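Local coordinates for endonuclease NucS (PDB 5GKE), which probably cleaves DNA as a dimeric NucS-family endonuclease acting on mismatches, with magnesium and double-stranded DNA bound here, at residues I159-V164 with V197-E202; V145-F150 with K207-L212; R191-Y196 with E228-R233. The protein carries 1 engineered substitution. All blocks are in the same frame, centred on the assembly; numbering follows the deposited sequence.

Contact 1 of 3, residues I159-V164 with V197-E202; sequences IGTGIV and VEILRE. With nucleotides of chain C.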
loop_
_atom_site.group_PDB
_atom_site.type_symbol
_atom_site.label_atom_id
_atom_site.label_comp_id
_atom_site.label_asym_id
_atom_site.label_seq_id
_atom_site.Cartn_x
_atom_site.Cartn_y
_atom_site.Cartn_z
ATOM N N ILE A 159 -5.763 18.703 17.027
ATOM C CA ILE A 159 -5.309 20.003 17.457
ATOM C C ILE A 159 -5.521 20.847 16.220
ATOM O O ILE A 159 -6.162 20.392 15.272
ATOM C CB ILE A 159 -3.862 19.993 17.940
ATOM C CG1 ILE A 159 -2.909 19.565 16.814
ATOM C CG2 ILE A 159 -3.756 19.051 19.113
ATOM C CD1 ILE A 159 -1.431 19.471 17.228
ATOM N N GLY A 160 -5.013 22.058 16.202
ATOM C CA GLY A 160 -5.399 22.954 15.126
ATOM C C GLY A 160 -5.030 22.435 13.751
ATOM O O GLY A 160 -5.836 22.364 12.825
ATOM N N THR A 161 -3.768 22.087 13.619
ATOM C CA THR A 161 -3.263 21.580 12.372
ATOM C C THR A 161 -2.696 20.206 12.695
ATOM O O THR A 161 -1.686 20.088 13.389
ATOM C CB THR A 161 -2.219 22.578 11.769
ATOM O OG1 THR A 161 -2.915 23.567 11.006
ATOM C CG2 THR A 161 -1.191 21.895 10.882
ATOM N N GLY A 162 -3.368 19.162 12.227
ATOM C CA GLY A 162 -2.939 17.811 12.549
ATOM C C GLY A 162 -3.731 17.095 13.634
ATOM O O GLY A 162 -4.499 17.703 14.387
ATOM N N ILE A 163 -3.531 15.782 13.703
ATOM C CA ILE A 163 -4.201 14.927 14.669
ATOM C C ILE A 163 -3.167 14.145 15.458
ATOM O O ILE A 163 -2.362 13.407 14.884
ATOM C CB ILE A 163 -5.177 13.956 13.978
ATOM C CG1 ILE A 163 -6.203 14.747 13.173
ATOM C CG2 ILE A 163 -5.878 13.123 14.988
ATOM C CD1 ILE A 163 -6.893 13.952 12.127
ATOM N N VAL A 164 -3.210 14.341 16.774
ATOM C CA VAL A 164 -2.264 13.819 17.752
ATOM C C VAL A 164 -2.686 12.427 18.226
ATOM O O VAL A 164 -3.873 12.170 18.352
ATOM C CB VAL A 164 -2.171 14.801 18.951
ATOM C CG1 VAL A 164 -1.521 14.160 20.159
ATOM C CG2 VAL A 164 -1.412 16.028 18.532
ATOM N N VAL A 197 4.189 19.303 18.762
ATOM C CA VAL A 197 4.730 19.978 19.919
ATOM C C VAL A 197 4.773 21.489 19.684
ATOM O O VAL A 197 4.403 22.266 20.562
ATOM C CB VAL A 197 6.121 19.460 20.259
ATOM C CG1 VAL A 197 6.840 20.426 21.209
ATOM C CG2 VAL A 197 6.020 18.074 20.863
ATOM N N GLU A 198 5.196 21.894 18.491
ATOM C CA GLU A 198 5.304 23.308 18.174
ATOM C C GLU A 198 3.938 23.968 18.193
ATOM O O GLU A 198 3.772 25.051 18.750
ATOM C CB GLU A 198 5.973 23.517 16.811
ATOM C CG GLU A 198 7.469 23.321 16.846
ATOM C CD GLU A 198 8.112 23.352 15.469
ATOM O OE1 GLU A 198 7.417 23.678 14.474
ATOM O OE2 GLU A 198 9.322 23.039 15.391
ATOM N N ILE A 199 2.957 23.316 17.587
ATOM C CA ILE A 199 1.617 23.876 17.547
ATOM C C ILE A 199 1.068 24.022 18.960
ATOM O O ILE A 199 0.439 25.031 19.288
ATOM C CB ILE A 199 0.683 23.017 16.692
ATOM C CG1 ILE A 199 1.028 23.210 15.216
ATOM C CG2 ILE A 199 -0.773 23.386 16.938
ATOM C CD1 ILE A 199 0.392 22.194 14.322
ATOM N N LEU A 200 1.346 23.036 19.806
ATOM C CA LEU A 200 0.886 23.083 21.187
ATOM C C LEU A 200 1.654 24.119 22.004
ATOM O O LEU A 200 1.096 24.713 22.912
ATOM C CB LEU A 200 0.995 21.711 21.845
ATOM C CG LEU A 200 -0.131 20.752 21.449
ATOM C CD1 LEU A 200 0.211 19.379 21.902
ATOM C CD2 LEU A 200 -1.459 21.161 22.051
ATOM N N ARG A 201 2.928 24.334 21.691
ATOM C CA ARG A 201 3.699 25.364 22.386
ATOM C C ARG A 201 3.131 26.758 22.120
ATOM O O ARG A 201 3.256 27.639 22.953
ATOM C CB ARG A 201 5.173 25.316 21.992
ATOM C CG ARG A 201 5.931 24.218 22.700
ATOM C CD ARG A 201 7.439 24.375 22.645
ATOM N NE ARG A 201 8.050 23.379 23.531
ATOM C CZ ARG A 201 8.961 22.488 23.148
ATOM N NH1 ARG A 201 9.396 22.481 21.891
ATOM N NH2 ARG A 201 9.447 21.609 24.022
ATOM N N GLU A 202 2.484 26.942 20.974
ATOM C CA GLU A 202 1.905 28.232 20.628
ATOM C C GLU A 202 0.787 28.643 21.593
ATOM O O GLU A 202 0.606 29.837 21.847
ATOM C CB GLU A 202 1.398 28.218 19.184
ATOM C CG GLU A 202 2.500 28.522 18.168
ATOM C CD GLU A 202 2.166 28.063 16.755
ATOM O OE1 GLU A 202 0.962 27.965 16.424
ATOM O OE2 GLU A 202 3.115 27.804 15.975
ATOM P P DA C 5 -1.999 14.386 10.289
ATOM O OP1 DA C 5 -1.708 14.922 11.637
ATOM O OP2 DA C 5 -1.241 14.800 9.083
ATOM O "O5'" DA C 5 -1.931 12.796 10.417
ATOM C "C5'" DA C 5 -2.564 12.158 11.507
ATOM C "C4'" DA C 5 -2.533 10.658 11.333
ATOM O "O4'" DA C 5 -3.378 10.278 10.212
ATOM C "C3'" DA C 5 -1.144 10.077 11.045
ATOM O "O3'" DA C 5 -0.935 8.938 11.874
ATOM C "C2'" DA C 5 -1.222 9.719 9.559
ATOM C "C1'" DA C 5 -2.684 9.352 9.420
ATOM N N9 DA C 5 -3.164 9.415 8.046
ATOM C C8 DA C 5 -2.888 10.376 7.113
ATOM N N7 DA C 5 -3.439 10.152 5.943
ATOM C C5 DA C 5 -4.113 8.950 6.119
ATOM C C6 DA C 5 -4.897 8.158 5.251
ATOM N N6 DA C 5 -5.150 8.482 3.979
ATOM N N1 DA C 5 -5.416 7.019 5.745
ATOM C C2 DA C 5 -5.167 6.692 7.018
ATOM N N3 DA C 5 -4.451 7.349 7.928
ATOM C C4 DA C 5 -3.947 8.482 7.408
#
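I199, on helix 187-204, pushes its side chain into the turn that joins strands 151-158 and 163-169, and its two branches meet different residues there. The longer branch has CG1 opposite the carbonyl carbon and beside the backbone N (chi1 -73°) and then runs on extended, which carries CD1 across to T161 at about a right angle. I199 CD1 rests 3.7 Å from T161 CB, with T161 CG2 hardly farther off. The same methyl is 3.1 Å from T161 O, a tight approach of carbon to carbonyl oxygen that leaves little slack between turn and helix.

I199's other branch serves I159: its CG2 lies 4.0 Å from I159 CD1, the two side chains slanting past one another. I159 reaches over with CG1 wedged between its own backbone N and carbonyl carbon (chi1 61°), CD1 stretched out beyond. This choice sends its short branch the other way, where I159 CG2 meets L200 CD2 at 4.3 Å. No hydrogen bond spans the two segments; the contact is apolar packing.

The turn is closed by I159 N to G162 O, at 3.1 Å, and just past it I163 N gives a nearly straight hydrogen bond (168°) to OP1 of DA5 of chain C, 2.9 Å away. G162 suits this spot: with its positive phi, a side chain would run into the carbonyl O of T161 and crowd that same phosphate oxygen. T161 OG1, for its part, is hydrogen-bonded to R223 of the second subunit. A beta hairpin whose turn is backed by a helix and whose backbone N-H holds a DNA phosphate fits the DNA-binding side of a PD-(D/E)XK nuclease domain.

Contact 2 of 3, residues V145-F150 with K207-L212; sequences VIEPGF and KVRGIL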
loop_
_atom_site.group_PDB
_atom_site.type_symbol
_atom_site.label_atom_id
_atom_site.label_comp_id
_atom_site.label_asym_id
_atom_site.label_seq_id
_atom_site.Cartn_x
_atom_site.Cartn_y
_atom_site.Cartn_z
ATOM N N VAL A 145 3.484 2.845 31.867
ATOM C CA VAL A 145 4.362 2.339 30.805
ATOM C C VAL A 145 5.121 3.503 30.147
ATOM O O VAL A 145 6.191 3.316 29.578
ATOM C CB VAL A 145 3.597 1.546 29.702
ATOM C CG1 VAL A 145 2.853 0.402 30.298
ATOM C CG2 VAL A 145 2.638 2.445 28.940
ATOM N N ILE A 146 4.556 4.702 30.233
ATOM C CA ILE A 146 5.204 5.902 29.741
ATOM C C ILE A 146 6.133 6.439 30.827
ATOM O O ILE A 146 7.354 6.519 30.644
ATOM C CB ILE A 146 4.159 6.953 29.322
ATOM C CG1 ILE A 146 3.290 6.392 28.196
ATOM C CG2 ILE A 146 4.822 8.233 28.873
ATOM C CD1 ILE A 146 4.086 5.981 26.976
ATOM N N GLU A 147 5.541 6.796 31.959
ATOM C CA GLU A 147 6.284 7.183 33.151
ATOM C C GLU A 147 5.285 7.435 34.274
ATOM O O GLU A 147 4.100 7.636 34.006
ATOM C CB GLU A 147 7.155 8.412 32.891
ATOM C CG GLU A 147 6.421 9.729 32.768
ATOM C CD GLU A 147 7.328 10.795 32.191
ATOM O OE1 GLU A 147 7.016 11.996 32.299
ATOM O OE2 GLU A 147 8.375 10.418 31.621
ATOM N N PRO A 148 5.745 7.390 35.536
ATOM C CA PRO A 148 4.817 7.570 36.660
ATOM C C PRO A 148 4.222 8.970 36.690
ATOM O O PRO A 148 4.908 9.937 36.366
ATOM C CB PRO A 148 5.700 7.330 37.893
ATOM C CG PRO A 148 6.888 6.585 37.389
ATOM C CD PRO A 148 7.113 7.102 36.003
ATOM N N GLY A 149 2.955 9.072 37.061
ATOM C CA GLY A 149 2.298 10.360 37.128
ATOM C C GLY A 149 1.945 10.893 35.755
ATOM O O GLY A 149 1.705 12.091 35.589
ATOM N N PHE A 150 1.927 10.007 34.764
ATOM C CA PHE A 150 1.475 10.396 33.437
ATOM C C PHE A 150 -0.020 10.170 33.318
ATOM O O PHE A 150 -0.513 9.066 33.535
ATOM C CB PHE A 150 2.206 9.635 32.328
ATOM C CG PHE A 150 1.606 9.856 30.967
ATOM C CD1 PHE A 150 1.690 11.099 30.351
ATOM C CD2 PHE A 150 0.928 8.836 30.315
ATOM C CE1 PHE A 150 1.120 11.316 29.103
ATOM C CE2 PHE A 150 0.352 9.047 29.063
ATOM C CZ PHE A 150 0.455 10.288 28.457
ATOM N N LYS A 207 5.821 24.690 28.218
ATOM C CA LYS A 207 5.275 23.645 29.089
ATOM C C LYS A 207 4.861 22.358 28.354
ATOM O O LYS A 207 4.068 21.575 28.877
ATOM C CB LYS A 207 4.080 24.188 29.880
ATOM C CG LYS A 207 4.474 25.193 30.967
ATOM C CD LYS A 207 5.247 24.525 32.109
ATOM C CE LYS A 207 4.680 24.882 33.482
ATOM N NZ LYS A 207 4.719 23.747 34.457
ATOM N N VAL A 208 5.304 22.201 27.110
ATOM C CA VAL A 208 4.987 21.012 26.326
ATOM C C VAL A 208 6.176 20.051 26.175
ATOM O O VAL A 208 7.288 20.463 25.850
ATOM C CB VAL A 208 4.481 21.414 24.943
ATOM C CG1 VAL A 208 4.034 20.199 24.167
ATOM C CG2 VAL A 208 3.320 22.386 25.090
ATOM N N ARG A 209 5.931 18.772 26.447
ATOM C CA ARG A 209 6.892 17.700 26.168
ATOM C C ARG A 209 6.400 16.821 25.018
ATOM O O ARG A 209 5.212 16.504 24.962
ATOM C CB ARG A 209 7.107 16.825 27.392
ATOM C CG ARG A 209 7.839 17.477 28.534
ATOM C CD ARG A 209 7.678 16.633 29.782
ATOM N NE ARG A 209 8.293 15.315 29.642
ATOM C CZ ARG A 209 7.950 14.253 30.360
ATOM N NH1 ARG A 209 6.969 14.356 31.241
ATOM N NH2 ARG A 209 8.566 13.084 30.184
ATOM N N GLY A 210 7.274 16.515 24.057
ATOM C CA GLY A 210 7.002 15.465 23.087
ATOM C C GLY A 210 7.650 14.138 23.423
ATOM O O GLY A 210 8.820 14.083 23.814
ATOM N N ILE A 211 6.946 13.045 23.169
ATOM C CA ILE A 211 7.537 11.740 23.413
ATOM C C ILE A 211 7.237 10.809 22.256
ATOM O O ILE A 211 6.077 10.595 21.903
ATOM C CB ILE A 211 7.026 11.091 24.705
ATOM C CG1 ILE A 211 7.205 12.022 25.900
ATOM C CG2 ILE A 211 7.740 9.767 24.945
ATOM C CD1 ILE A 211 6.939 11.336 27.228
ATOM N N LEU A 212 8.292 10.270 21.660
ATOM C CA LEU A 212 8.136 9.263 20.631
ATOM C C LEU A 212 8.087 7.908 21.311
ATOM O O LEU A 212 8.936 7.577 22.133
ATOM C CB LEU A 212 9.272 9.319 19.609
ATOM C CG LEU A 212 9.225 8.293 18.472
ATOM C CD1 LEU A 212 7.877 8.259 17.790
ATOM C CD2 LEU A 212 10.271 8.641 17.471
#
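In the PD-(D/E)XK nuclease domain, the loop from helix 132-141 to strand 151-158 lies against strand 208-214 through two pairs, the salt bridge E147-R209 and the apolar pair I146-I211. R209 meets the carboxylate end-on with NH1 and NH2, the two planes only 18° apart. R209 NH1 lies 2.6 Å from E147 OE1 and R209 NH2 3.0 Å from E147 OE2; NH2 also reaches E147 OE1 at 2.8 Å, so that oxygen accepts from both nitrogens. All three bonds arrive on the syn side, tilted somewhat out of the carboxylate plane. E147 holds its CG between backbone N and carbonyl carbon (chi1 73°), and the extended chain beyond carries the carboxylate to meet the arginine, which comes from the opposite direction.

D170 and E231 also bind R209, at NH1 and NE. With three carboxylates gripping its nitrogens, the guanidinium is likely to be held against rotation and its charged form favoured. With an alanine in place of E147, R209 would probably be left to D170 and E231, and the loop would lose its polar tie to the strand.

Beside the salt bridge I146 CG2 meets I211 CD1 at 4.1 Å and also lies over the rim of one face of the F150 ring. A type II turn, E147 to F150, then leads the chain into strand 151-158: an alpha-to-beta connection laid over one face of the mixed nuclease sheet.

Contact 3 of 3, residues R191-Y196 with E228-R233; sequences RQLKSY and EGLEFR. With nucleotides of chain C; nucleotides of chain D.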
loop_
_atom_site.group_PDB
_atom_site.type_symbol
_atom_site.label_atom_id
_atom_site.label_comp_id
_atom_site.label_asym_id
_atom_site.label_seq_id
_atom_site.Cartn_x
_atom_site.Cartn_y
_atom_site.Cartn_z
ATOM N N ARG A 191 9.028 14.132 12.661
ATOM C CA ARG A 191 8.483 15.316 12.020
ATOM C C ARG A 191 7.047 15.547 12.448
ATOM O O ARG A 191 6.636 16.682 12.653
ATOM C CB ARG A 191 8.537 15.199 10.487
ATOM C CG ARG A 191 9.923 15.154 9.892
ATOM C CD ARG A 191 9.898 15.470 8.398
ATOM N NE ARG A 191 11.198 15.175 7.812
ATOM C CZ ARG A 191 11.483 14.097 7.085
ATOM N NH1 ARG A 191 10.546 13.197 6.802
ATOM N NH2 ARG A 191 12.715 13.933 6.623
ATOM N N GLN A 192 6.278 14.464 12.531
ATOM C CA GLN A 192 4.935 14.514 13.091
ATOM C C GLN A 192 4.977 15.074 14.522
ATOM O O GLN A 192 4.356 16.087 14.824
ATOM C CB GLN A 192 4.311 13.117 13.095
ATOM C CG GLN A 192 3.273 12.856 12.015
ATOM C CD GLN A 192 2.763 11.410 12.056
ATOM O OE1 GLN A 192 1.742 11.085 12.696
ATOM N NE2 GLN A 192 3.484 10.538 11.385
ATOM N N LEU A 193 5.739 14.404 15.382
ATOM C CA LEU A 193 5.895 14.786 16.772
ATOM C C LEU A 193 6.338 16.247 16.948
ATOM O O LEU A 193 5.741 16.982 17.712
ATOM C CB LEU A 193 6.902 13.857 17.456
ATOM C CG LEU A 193 7.106 14.132 18.954
ATOM C CD1 LEU A 193 5.763 14.092 19.677
ATOM C CD2 LEU A 193 8.091 13.145 19.598
ATOM N N LYS A 194 7.396 16.649 16.253
ATOM C CA LYS A 194 7.906 18.005 16.342
ATOM C C LYS A 194 6.822 18.990 15.940
ATOM O O LYS A 194 6.607 20.009 16.592
ATOM C CB LYS A 194 9.148 18.167 15.451
ATOM C CG LYS A 194 9.638 19.601 15.231
ATOM C CD LYS A 194 11.016 19.594 14.570
ATOM C CE LYS A 194 11.628 20.986 14.462
ATOM N NZ LYS A 194 10.944 21.843 13.475
ATOM N N SER A 195 6.137 18.669 14.857
ATOM C CA SER A 195 5.061 19.503 14.365
ATOM C C SER A 195 3.961 19.709 15.420
ATOM O O SER A 195 3.435 20.818 15.582
ATOM C CB SER A 195 4.477 18.889 13.094
ATOM O OG SER A 195 3.559 19.757 12.470
ATOM N N TYR A 196 3.623 18.652 16.152
ATOM C CA TYR A 196 2.526 18.762 17.110
ATOM C C TYR A 196 2.971 19.573 18.312
ATOM O O TYR A 196 2.234 20.417 18.818
ATOM C CB TYR A 196 2.034 17.390 17.558
ATOM C CG TYR A 196 1.558 16.527 16.422
ATOM C CD1 TYR A 196 0.908 17.086 15.316
ATOM C CD2 TYR A 196 1.761 15.143 16.446
ATOM C CE1 TYR A 196 0.478 16.291 14.268
ATOM C CE2 TYR A 196 1.325 14.333 15.404
ATOM C CZ TYR A 196 0.697 14.910 14.321
ATOM O OH TYR A 196 0.279 14.103 13.299
ATOM N N GLU A 228 16.114 18.133 18.640
ATOM C CA GLU A 228 14.975 18.996 18.907
ATOM C C GLU A 228 14.541 18.967 20.361
ATOM O O GLU A 228 13.537 19.568 20.720
ATOM C CB GLU A 228 13.815 18.612 18.002
ATOM C CG GLU A 228 13.954 19.211 16.628
ATOM C CD GLU A 228 13.992 20.714 16.682
ATOM O OE1 GLU A 228 14.711 21.315 15.854
ATOM O OE2 GLU A 228 13.286 21.293 17.543
ATOM N N GLY A 229 15.306 18.268 21.191
ATOM C CA GLY A 229 14.963 18.106 22.591
ATOM C C GLY A 229 13.671 17.336 22.808
ATOM O O GLY A 229 12.843 17.722 23.622
ATOM N N LEU A 230 13.504 16.235 22.083
ATOM C CA LEU A 230 12.298 15.424 22.193
ATOM C C LEU A 230 12.681 14.091 22.820
ATOM O O LEU A 230 13.848 13.713 22.790
ATOM C CB LEU A 230 11.638 15.241 20.825
ATOM C CG LEU A 230 10.965 16.497 20.266
ATOM C CD1 LEU A 230 10.423 16.267 18.879
ATOM C CD2 LEU A 230 9.845 16.915 21.172
ATOM N N GLU A 231 11.726 13.411 23.447
ATOM C CA GLU A 231 12.060 12.201 24.191
ATOM C C GLU A 231 11.651 10.913 23.480
ATOM O O GLU A 231 10.971 10.942 22.462
ATOM C CB GLU A 231 11.408 12.254 25.566
ATOM C CG GLU A 231 11.813 13.455 26.391
ATOM C CD GLU A 231 10.897 13.664 27.584
ATOM O OE1 GLU A 231 10.275 14.750 27.667
ATOM O OE2 GLU A 231 10.799 12.743 28.430
ATOM N N PHE A 232 12.037 9.788 24.072
ATOM C CA PHE A 232 11.754 8.471 23.533
ATOM C C PHE A 232 11.467 7.490 24.657
ATOM O O PHE A 232 12.171 7.460 25.658
ATOM C CB PHE A 232 12.927 7.966 22.684
ATOM C CG PHE A 232 12.815 6.510 22.273
ATOM C CD1 PHE A 232 12.164 6.153 21.104
ATOM C CD2 PHE A 232 13.379 5.504 23.050
ATOM C CE1 PHE A 232 12.063 4.817 20.727
ATOM C CE2 PHE A 232 13.280 4.171 22.679
ATOM C CZ PHE A 232 12.623 3.829 21.517
ATOM N N ARG A 233 10.422 6.694 24.482
ATOM C CA ARG A 233 10.133 5.581 25.376
ATOM C C ARG A 233 9.951 4.324 24.531
ATOM O O ARG A 233 9.131 4.304 23.616
ATOM C CB ARG A 233 8.882 5.844 26.223
ATOM C CG ARG A 233 8.750 4.899 27.447
ATOM C CD ARG A 233 9.614 5.407 28.610
ATOM N NE ARG A 233 9.829 6.856 28.511
ATOM C CZ ARG A 233 10.596 7.576 29.328
ATOM N NH1 ARG A 233 11.251 6.987 30.329
ATOM N NH2 ARG A 233 10.715 8.892 29.131
ATOM P P DA C 5 -1.999 14.386 10.289
ATOM O OP1 DA C 5 -1.708 14.922 11.637
ATOM O OP2 DA C 5 -1.241 14.800 9.083
ATOM O "O5'" DA C 5 -1.931 12.796 10.417
ATOM C "C5'" DA C 5 -2.564 12.158 11.507
ATOM C "C4'" DA C 5 -2.533 10.658 11.333
ATOM O "O4'" DA C 5 -3.378 10.278 10.212
ATOM C "C3'" DA C 5 -1.144 10.077 11.045
ATOM O "O3'" DA C 5 -0.935 8.938 11.874
ATOM C "C2'" DA C 5 -1.222 9.719 9.559
ATOM C "C1'" DA C 5 -2.684 9.352 9.420
ATOM N N9 DA C 5 -3.164 9.415 8.046
ATOM C C8 DA C 5 -2.888 10.376 7.113
ATOM N N7 DA C 5 -3.439 10.152 5.943
ATOM C C5 DA C 5 -4.113 8.950 6.119
ATOM C C6 DA C 5 -4.897 8.158 5.251
ATOM N N6 DA C 5 -5.150 8.482 3.979
ATOM N N1 DA C 5 -5.416 7.019 5.745
ATOM C C2 DA C 5 -5.167 6.692 7.018
ATOM N N3 DA C 5 -4.451 7.349 7.928
ATOM C C4 DA C 5 -3.947 8.482 7.408
ATOM P P DG D 5 13.174 11.585 4.160
ATOM O OP1 DG D 5 13.534 13.001 3.898
ATOM O OP2 DG D 5 12.533 11.219 5.436
ATOM O "O5'" DG D 5 12.242 11.099 2.963
ATOM C "C5'" DG D 5 12.674 11.265 1.620
ATOM C "C4'" DG D 5 11.772 10.502 0.667
ATOM O "O4'" DG D 5 11.832 9.075 0.971
ATOM C "C3'" DG D 5 10.283 10.881 0.733
ATOM O "O3'" DG D 5 9.755 10.898 -0.573
ATOM C "C2'" DG D 5 9.689 9.736 1.545
ATOM C "C1'" DG D 5 10.518 8.584 1.015
ATOM N N9 DG D 5 10.456 7.375 1.836
ATOM C C8 DG D 5 10.434 7.289 3.206
ATOM N N7 DG D 5 10.352 6.058 3.645
ATOM C C5 DG D 5 10.299 5.289 2.487
ATOM C C6 DG D 5 10.200 3.884 2.320
ATOM O O6 DG D 5 10.140 3.016 3.191
ATOM N N1 DG D 5 10.174 3.522 0.974
ATOM C C2 DG D 5 10.243 4.410 -0.075
ATOM N N2 DG D 5 10.204 3.887 -1.312
ATOM N N3 DG D 5 10.338 5.722 0.075
ATOM C C4 DG D 5 10.364 6.086 1.372
ATOM P P DC C 6 0.316 7.939 11.680
ATOM O OP1 DC C 6 1.002 7.857 12.989
ATOM O OP2 DC C 6 1.108 8.253 10.474
ATOM O "O5'" DC C 6 -0.415 6.538 11.470
ATOM C "C5'" DC C 6 -1.328 6.089 12.459
ATOM C "C4'" DC C 6 -2.008 4.808 12.035
ATOM O "O4'" DC C 6 -2.628 4.987 10.739
ATOM C "C3'" DC C 6 -1.093 3.604 11.887
ATOM O "O3'" DC C 6 -1.828 2.438 12.210
ATOM C "C2'" DC C 6 -0.731 3.652 10.407
ATOM C "C1'" DC C 6 -2.059 4.086 9.809
ATOM N N1 DC C 6 -1.960 4.790 8.491
ATOM C C2 DC C 6 -2.644 4.280 7.385
ATOM O O2 DC C 6 -3.288 3.233 7.507
ATOM N N3 DC C 6 -2.572 4.939 6.203
ATOM C C4 DC C 6 -1.861 6.074 6.112
ATOM N N4 DC C 6 -1.816 6.693 4.925
ATOM C C5 DC C 6 -1.163 6.614 7.232
ATOM C C6 DC C 6 -1.245 5.951 8.392
#
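The Y196 ring has the carbonyl oxygen of Q192, one helical turn back, 3.1 Å above one face and offset toward the rim, while OP1 of DA5 of chain C sits at its edge, near the ring plane. Y196 OH donates to that oxygen over 2.7 Å. The R191 guanidinium, a second flat group, has OP2 of DG5 of chain D at its edge and in its plane: R191 NH1 and NH2 both bond to OP2, at 3.1 and 3.0 Å, with a weak third bond from NH2 to OP1. One helix thus touches the backbones of both DNA strands, and Q192, between these two residues, belongs with E179 to the magnesium site.

Toward segment 228-233 the helix turns two other side chains. L193 and L230 reach for each other tip to tip, L193 CG 3.9 Å from L230 CD1, and that methyl also lies 4.1 Å from K194 CB. K194 has its CG trans to the backbone N (chi1 169°); its chain projects extended from the helix toward E228 and crosses it obliquely, bringing K194 CE 3.3 Å from E228 CD. A bend at the last torsion (chi4 -70°) then takes the ammonium onward: K194 NZ stays 4.5 Å from E228 OE1, too far for a salt bridge, and pairs instead with E198 of its own chain and E198 of the second subunit.

G229, with its positive phi, ends helix 219-227 in a Schellman motif, after which the chain turns into strand 231-234. L230 packs on both helices, on L193 of 187-204 and on L225 of 219-227, while E231 pairs by backbone bonds with strand 208-214 and L193 packs on V177 of strand 175-180.

All three contacts gather round one mixed sheet and each mixes buried with partly exposed residues. Contacts 1 and 3 share helix 187-204, touch the second subunit and bind DNA phosphates; Y196 ties them, its ring packed on I159 and V164 and its hydroxyl, given to the phosphate, close to I163 O. Contact 2, untouched by any other protein chain, meets contact 3 through neighbouring strands 208-214 and 231-234, where R209 is salt-bridged to E231. The chemistry follows place: mainly apolar, without hydrogen bonds, between hairpin turn and helix in contact 1, mainly ionic between loop and strand in contact 2, and a leucine pair beside a lysine directed to the dimer interface in contact 3.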